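Local coordinates for CRISPR-associated protein CasA/Cse1 (Thermus thermophilus, PDB 4AN8) that is a subunit of the Cascade ribonucleoprotein complex and probably serves CRISPR adaptive immunity by taking part in the recognition of invading DNA, at residues 392-395 / 396-400; 438-441 / 442-445; 455-458 / 459-462. One frame throughout, in Å; residues are numbered along the deposited sequence.

Interaction 1 of 3, residues 392-395 / 396-400; sequences LKHL and AQEVA
H394 and E398 meet one turn apart on helix 372-403, with the side chains alongside each other. The first contact is CH-pi. E398 CG lies over one face of the H394 imidazole, toward the rim, 4.1 Å from the ring centroid. The glutamate chain bends back at chi2 (-74°), and its carboxylate plane stays within 24° of the ring plane. H394 NE2 and E398 OE2 remain 4.4 Å apart.

Apolar contact falls on another side of the helix. One methyl of L395, CD2, rests against V399 CG2 at 3.7 Å. Both residues are buried, under W469 and L476 of helix 453-476 and F493 and A485 of helix 483-499.

K393 and Q397 make an exposed contact. The amide NE2 of Q397 lies 3.7 Å from K393 CE, so the lysine presents its aliphatic chain.

Backbone bonds tie the turns together. A396, Q397, E398 and V399 donate to the carbonyls four residues earlier; V399 N to L395 O measures 2.9 Å.

The helix is therefore amphipathic. Leucine and valine pack into the helical bundle, while the polar side chains meet by CH-pi and van der Waals contact. The carboxylates of E398 and E492 nearby would be expected to favour a protonated H394.

Interaction 2 of 3, residues 438-441 / 442-445; sequences DGAF and PRFF
The ring of F441 touches those of F444 and F445, three and four residues on in helix 429-446. F441 and F445 have nearly parallel planes, 26° apart, but the rings are displaced from one another and barely overlap. Their centroids are 4.9 Å apart. The contact is close, with F441 CZ 3.4 Å from F445 CD1. F445 CB sits over one face of the F441 ring, 4.0 Å from its centroid, in a CH-pi contact. F444 approaches differently. F441 CE1 meets the edge of the F444 ring near its plane, 3.9 Å from F444 CD2. All three rings leave the backbone with CG anti to N; for F441 chi1 is -174°, which carries its ring along the helix toward the next turn.

P442 kinks the helix. It has no N-H to give, and its CD lies where an N-H would point, 3.2 Å from D438 O. R443 N reaches only a weak bond to A440 O, three residues back. The four-residue pattern returns with a weak bond from F444 N to A440 O, and F445 N to F441 O is short at 2.7 Å.

The aromatic side faces inward. F441 stacks on W304 and touches L378 and L382 of helix 372-403. F445 meets F307 and P364, the last residue of strand 354-364, while F444 meets W457. Helix 429-446 thus packs against helices 372-403 and 453-476 and reaches the end of strand 354-364.

Interaction 3 of 3, residues 455-458 / 459-462; sequences DLWR and EALR
W457 and L461 pack one turn apart on helix 453-476, part of the C-terminal helical bundle of Cse1. L461 CG stands over the face of the indole, 4.1 Å from the centroid of the five-membered ring, in a CH-pi contact. Both leucine methyls touch the indole as well: CD1 lies near W457 CD1 and NE1, and CD2 near NE1 and CE2. W457 has CG anti to its backbone N (chi1 -174°), which brings the end of the indole back toward the following turn.

The buried polar atom of that ring is satisfied. W457 NE1 donates a hydrogen bond to the carbonyl oxygen of A381, on helix 372-403. The indole thereby joins two helices with a polar bond as well as by packing. It also packs on A385 of helix 372-403 and L437 of helix 429-446.

The main-chain groups are paired in the regular helical way. E459, A460, L461 and R462 donate to the carbonyls of D455, L456, W457 and R458. The L461 N to W457 O bond is 2.7 Å long.

On the outer side, D455 and R458 form a salt bridge. R458 NH1 lies 3.1 Å from D455 OD1, and NH2 adds a weak bond to the same oxygen at 3.4 Å. One carboxylate oxygen therefore takes two N-H groups. The bend of R458 at chi3 (-34°) turns the guanidinium back toward D455. R462 runs beside R458, with its NH1 4.0 Å from R458 CG.

At the salt bridge, D455 OD1 receives R458 NH1 through its anti lone pair, and the oxygen lies 19° out of the guanidinium plane.

How the interactions relate
All three contacts are local, each within one helix, and those helices pack together in the C-terminal bundle. Interactions 2 and 3 lie side by side, with centres about 10 Å apart. F444 and A440 of the former touch W457 and A460 of the latter, so together they form part of the interface between helices 429-446 and 453-476. Interaction 1 is farther out, about 22 Å from interaction 3 between centres, and touches neither. Interaction 2 is built on three buried phenylalanine rings, with weak backbone bonds just after its proline. Interaction 3 combines a buried indole with a surface salt bridge. Interaction 1 joins a buried aliphatic pair to an exposed polar face.

Interaction 1 of 3, residues 392-395 / 396-400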
loop_
_atom_site.group_PDB
_atom_site.type_symbol
_atom_site.label_atom_id
_atom_site.label_comp_id
_atom_site.label_asym_id
_atom_site.label_seq_id
_atom_site.Cartn_x
_atom_site.Cartn_y
_atom_site.Cartn_z
ATOM N N LEU A 392 -10.650 26.586 9.867
ATOM C CA LEU A 392 -11.734 25.828 10.498
ATOM C C LEU A 392 -11.323 25.246 11.842
ATOM O O LEU A 392 -12.087 25.310 12.808
ATOM C CB LEU A 392 -12.260 24.723 9.577
ATOM C CG LEU A 392 -12.963 25.260 8.329
ATOM C CD1 LEU A 392 -13.330 24.143 7.328
ATOM C CD2 LEU A 392 -14.196 26.104 8.702
ATOM N N LYS A 393 -10.129 24.668 11.913
ATOM C CA LYS A 393 -9.640 24.130 13.180
ATOM C C LYS A 393 -9.572 25.230 14.251
ATOM O O LYS A 393 -9.865 25.001 15.430
ATOM C CB LYS A 393 -8.268 23.475 12.995
ATOM C CG LYS A 393 -7.630 22.938 14.270
ATOM C CD LYS A 393 -6.200 22.490 13.989
ATOM C CE LYS A 393 -5.516 21.906 15.220
ATOM N NZ LYS A 393 -6.165 20.644 15.725
ATOM N N HIS A 394 -9.178 26.425 13.842
ATOM C CA HIS A 394 -9.063 27.515 14.791
ATOM C C HIS A 394 -10.461 27.938 15.236
ATOM O O HIS A 394 -10.716 28.161 16.424
ATOM C CB HIS A 394 -8.316 28.698 14.173
ATOM C CG HIS A 394 -8.181 29.871 15.094
ATOM N ND1 HIS A 394 -8.798 31.080 14.854
ATOM C CD2 HIS A 394 -7.519 30.013 16.266
ATOM C CE1 HIS A 394 -8.508 31.922 15.833
ATOM N NE2 HIS A 394 -7.735 31.298 16.703
ATOM N N LEU A 395 -11.365 28.028 14.273
ATOM C CA LEU A 395 -12.754 28.325 14.567
ATOM C C LEU A 395 -13.286 27.341 15.623
ATOM O O LEU A 395 -13.855 27.759 16.636
ATOM C CB LEU A 395 -13.570 28.254 13.285
ATOM C CG LEU A 395 -14.866 29.056 13.218
ATOM C CD1 LEU A 395 -15.547 28.874 11.861
ATOM C CD2 LEU A 395 -15.782 28.621 14.319
ATOM N N ALA A 396 -13.071 26.040 15.408
ATOM C CA ALA A 396 -13.551 25.015 16.336
ATOM C C ALA A 396 -12.967 25.192 17.730
ATOM O O ALA A 396 -13.658 24.997 18.727
ATOM C CB ALA A 396 -13.252 23.600 15.807
ATOM N N GLN A 397 -11.694 25.565 17.802
ATOM C CA GLN A 397 -11.064 25.873 19.088
ATOM C C GLN A 397 -11.734 27.060 19.800
ATOM O O GLN A 397 -11.988 26.999 21.007
ATOM C CB GLN A 397 -9.575 26.162 18.900
ATOM C CG GLN A 397 -8.705 24.931 18.883
ATOM C CD GLN A 397 -7.382 25.165 18.180
ATOM O OE1 GLN A 397 -7.070 26.290 17.775
ATOM N NE2 GLN A 397 -6.602 24.106 18.018
ATOM N N GLU A 398 -12.012 28.135 19.056
ATOM C CA GLU A 398 -12.648 29.317 19.636
ATOM C C GLU A 398 -14.105 29.023 20.071
ATOM O O GLU A 398 -14.579 29.541 21.083
ATOM C CB GLU A 398 -12.591 30.503 18.674
ATOM C CG GLU A 398 -11.193 31.040 18.426
ATOM C CD GLU A 398 -10.636 31.836 19.608
ATOM O OE1 GLU A 398 -10.260 31.216 20.627
ATOM O OE2 GLU A 398 -10.565 33.084 19.513
ATOM N N VAL A 399 -14.811 28.192 19.312
ATOM C CA VAL A 399 -16.134 27.768 19.739
ATOM C C VAL A 399 -16.048 27.046 21.072
ATOM O O VAL A 399 -16.711 27.436 22.035
ATOM C CB VAL A 399 -16.846 26.884 18.698
ATOM C CG1 VAL A 399 -18.003 26.120 19.350
ATOM C CG2 VAL A 399 -17.330 27.745 17.537
ATOM N N ALA A 400 -15.212 26.013 21.137
ATOM C CA ALA A 400 -15.065 25.243 22.366
ATOM C C ALA A 400 -14.758 26.139 23.564
ATOM O O ALA A 400 -15.338 25.971 24.630
ATOM C CB ALA A 400 -13.998 24.186 22.212
#

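Interaction 2 of 3, residues 438-441 / 442-445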
loop_
_atom_site.group_PDB
_atom_site.type_symbol
_atom_site.label_atom_id
_atom_site.label_comp_id
_atom_site.label_asym_id
_atom_site.label_seq_id
_atom_site.Cartn_x
_atom_site.Cartn_y
_atom_site.Cartn_z
ATOM N N ASP A 438 -12.782 14.467 0.747
ATOM C CA ASP A 438 -12.492 13.096 0.311
ATOM C C ASP A 438 -13.357 12.693 -0.890
ATOM O O ASP A 438 -12.863 12.067 -1.820
ATOM C CB ASP A 438 -12.685 12.091 1.447
ATOM C CG ASP A 438 -11.590 12.164 2.480
ATOM O OD1 ASP A 438 -10.434 12.523 2.133
ATOM O OD2 ASP A 438 -11.880 11.866 3.661
ATOM N N GLY A 439 -14.642 13.068 -0.870
ATOM C CA GLY A 439 -15.520 12.856 -2.005
ATOM C C GLY A 439 -15.239 13.779 -3.181
ATOM O O GLY A 439 -15.434 13.409 -4.339
ATOM N N ALA A 440 -14.783 14.995 -2.902
ATOM C CA ALA A 440 -14.544 15.941 -3.983
ATOM C C ALA A 440 -13.180 15.739 -4.637
ATOM O O ALA A 440 -12.997 16.067 -5.816
ATOM C CB ALA A 440 -14.674 17.379 -3.480
ATOM N N PHE A 441 -12.217 15.219 -3.883
ATOM C CA PHE A 441 -10.858 15.137 -4.418
ATOM C C PHE A 441 -10.687 14.395 -5.750
ATOM O O PHE A 441 -9.992 14.897 -6.633
ATOM C CB PHE A 441 -9.832 14.625 -3.401
ATOM C CG PHE A 441 -8.421 14.691 -3.921
ATOM C CD1 PHE A 441 -7.780 15.908 -4.045
ATOM C CD2 PHE A 441 -7.766 13.542 -4.347
ATOM C CE1 PHE A 441 -6.492 15.981 -4.552
ATOM C CE2 PHE A 441 -6.476 13.608 -4.850
ATOM C CZ PHE A 441 -5.838 14.829 -4.945
ATOM N N PRO A 442 -11.292 13.201 -5.894
ATOM C CA PRO A 442 -11.154 12.435 -7.148
ATOM C C PRO A 442 -11.571 13.210 -8.387
ATOM O O PRO A 442 -10.925 13.054 -9.425
ATOM C CB PRO A 442 -12.096 11.248 -6.954
ATOM C CG PRO A 442 -12.134 11.054 -5.458
ATOM C CD PRO A 442 -11.943 12.416 -4.827
ATOM N N ARG A 443 -12.635 14.007 -8.287
ATOM C CA ARG A 443 -13.144 14.784 -9.426
ATOM C C ARG A 443 -12.123 15.831 -9.816
ATOM O O ARG A 443 -11.763 15.958 -10.976
ATOM C CB ARG A 443 -14.463 15.472 -9.079
ATOM C CG ARG A 443 -15.471 14.608 -8.348
ATOM C CD ARG A 443 -16.830 15.299 -8.314
ATOM N NE ARG A 443 -16.695 16.747 -8.133
ATOM C CZ ARG A 443 -17.018 17.402 -7.021
ATOM N NH1 ARG A 443 -17.515 16.740 -5.981
ATOM N NH2 ARG A 443 -16.855 18.719 -6.951
ATOM N N PHE A 444 -11.645 16.580 -8.832
ATOM C CA PHE A 444 -10.569 17.528 -9.086
ATOM C C PHE A 444 -9.324 16.808 -9.631
ATOM O O PHE A 444 -8.756 17.215 -10.646
ATOM C CB PHE A 444 -10.206 18.281 -7.810
ATOM C CG PHE A 444 -8.877 18.970 -7.890
ATOM C CD1 PHE A 444 -8.764 20.222 -8.496
ATOM C CD2 PHE A 444 -7.735 18.357 -7.402
ATOM C CE1 PHE A 444 -7.534 20.851 -8.593
ATOM C CE2 PHE A 444 -6.512 18.970 -7.494
ATOM C CZ PHE A 444 -6.397 20.214 -8.099
ATOM N N PHE A 445 -8.917 15.728 -8.958
ATOM C CA PHE A 445 -7.666 15.043 -9.283
ATOM C C PHE A 445 -7.640 14.581 -10.730
ATOM O O PHE A 445 -6.633 14.749 -11.428
ATOM C CB PHE A 445 -7.418 13.845 -8.353
ATOM C CG PHE A 445 -5.974 13.387 -8.315
ATOM C CD1 PHE A 445 -4.945 14.304 -8.131
ATOM C CD2 PHE A 445 -5.648 12.042 -8.454
ATOM C CE1 PHE A 445 -3.625 13.887 -8.076
ATOM C CE2 PHE A 445 -4.328 11.625 -8.398
ATOM C CZ PHE A 445 -3.314 12.554 -8.214
#

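Interaction 3 of 3, residues 455-458 / 459-462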
loop_
_atom_site.group_PDB
_atom_site.type_symbol
_atom_site.label_atom_id
_atom_site.label_comp_id
_atom_site.label_asym_id
_atom_site.label_seq_id
_atom_site.Cartn_x
_atom_site.Cartn_y
_atom_site.Cartn_z
ATOM N N ASP A 455 -10.662 26.178 -10.023
ATOM C CA ASP A 455 -11.959 26.796 -9.804
ATOM C C ASP A 455 -12.968 25.783 -9.293
ATOM O O ASP A 455 -13.722 26.069 -8.365
ATOM C CB ASP A 455 -12.462 27.468 -11.084
ATOM C CG ASP A 455 -11.556 28.602 -11.536
ATOM O OD1 ASP A 455 -11.089 29.381 -10.674
ATOM O OD2 ASP A 455 -11.303 28.704 -12.756
ATOM N N LEU A 456 -12.986 24.599 -9.890
ATOM C CA LEU A 456 -13.851 23.539 -9.390
ATOM C C LEU A 456 -13.504 23.246 -7.930
ATOM O O LEU A 456 -14.383 23.024 -7.099
ATOM C CB LEU A 456 -13.718 22.272 -10.237
ATOM C CG LEU A 456 -14.425 22.296 -11.594
ATOM C CD1 LEU A 456 -15.890 22.690 -11.428
ATOM C CD2 LEU A 456 -13.719 23.222 -12.582
ATOM N N TRP A 457 -12.215 23.275 -7.614
ATOM C CA TRP A 457 -11.766 22.913 -6.282
ATOM C C TRP A 457 -12.262 23.954 -5.289
ATOM O O TRP A 457 -12.775 23.610 -4.214
ATOM C CB TRP A 457 -10.243 22.824 -6.260
ATOM C CG TRP A 457 -9.661 22.331 -4.976
ATOM C CD1 TRP A 457 -8.768 22.982 -4.193
ATOM C CD2 TRP A 457 -9.911 21.063 -4.340
ATOM N NE1 TRP A 457 -8.443 22.214 -3.106
ATOM C CE2 TRP A 457 -9.134 21.033 -3.166
ATOM C CE3 TRP A 457 -10.725 19.963 -4.643
ATOM C CZ2 TRP A 457 -9.134 19.942 -2.293
ATOM C CZ3 TRP A 457 -10.744 18.886 -3.772
ATOM C CH2 TRP A 457 -9.947 18.882 -2.607
ATOM N N ARG A 458 -12.114 25.224 -5.660
ATOM C CA ARG A 458 -12.543 26.326 -4.800
ATOM C C ARG A 458 -14.031 26.222 -4.514
ATOM O O ARG A 458 -14.470 26.446 -3.386
ATOM C CB ARG A 458 -12.222 27.683 -5.417
ATOM C CG ARG A 458 -12.479 28.838 -4.459
ATOM C CD ARG A 458 -11.917 30.141 -4.996
ATOM N NE ARG A 458 -10.695 29.916 -5.760
ATOM C CZ ARG A 458 -10.623 29.999 -7.084
ATOM N NH1 ARG A 458 -11.702 30.320 -7.788
ATOM N NH2 ARG A 458 -9.471 29.771 -7.704
ATOM N N GLU A 459 -14.800 25.847 -5.526
ATOM C CA GLU A 459 -16.216 25.587 -5.318
ATOM C C GLU A 459 -16.418 24.460 -4.305
ATOM O O GLU A 459 -17.265 24.556 -3.407
ATOM C CB GLU A 459 -16.905 25.239 -6.638
ATOM C CG GLU A 459 -16.691 26.267 -7.741
ATOM C CD GLU A 459 -17.064 27.680 -7.318
ATOM O OE1 GLU A 459 -17.878 27.835 -6.381
ATOM O OE2 GLU A 459 -16.535 28.639 -7.923
ATOM N N ALA A 460 -15.638 23.391 -4.443
ATOM C CA ALA A 460 -15.780 22.255 -3.536
ATOM C C ALA A 460 -15.354 22.641 -2.127
ATOM O O ALA A 460 -15.978 22.233 -1.160
ATOM C CB ALA A 460 -14.987 21.053 -4.041
ATOM N N LEU A 461 -14.293 23.436 -2.014
ATOM C CA LEU A 461 -13.866 23.941 -0.708
ATOM C C LEU A 461 -14.990 24.736 -0.028
ATOM O O LEU A 461 -15.264 24.568 1.164
ATOM C CB LEU A 461 -12.614 24.813 -0.841
ATOM C CG LEU A 461 -11.318 24.096 -1.223
ATOM C CD1 LEU A 461 -10.153 25.065 -1.295
ATOM C CD2 LEU A 461 -11.026 23.003 -0.228
ATOM N N ARG A 462 -15.645 25.598 -0.799
ATOM C CA ARG A 462 -16.744 26.404 -0.275
ATOM C C ARG A 462 -17.858 25.500 0.264
ATOM O O ARG A 462 -18.269 25.616 1.424
ATOM C CB ARG A 462 -17.269 27.341 -1.367
ATOM C CG ARG A 462 -17.832 28.654 -0.858
ATOM C CD ARG A 462 -17.944 29.685 -1.977
ATOM N NE ARG A 462 -17.051 30.828 -1.767
ATOM C CZ ARG A 462 -16.143 31.252 -2.646
ATOM N NH1 ARG A 462 -15.999 30.636 -3.813
ATOM N NH2 ARG A 462 -15.378 32.301 -2.362
#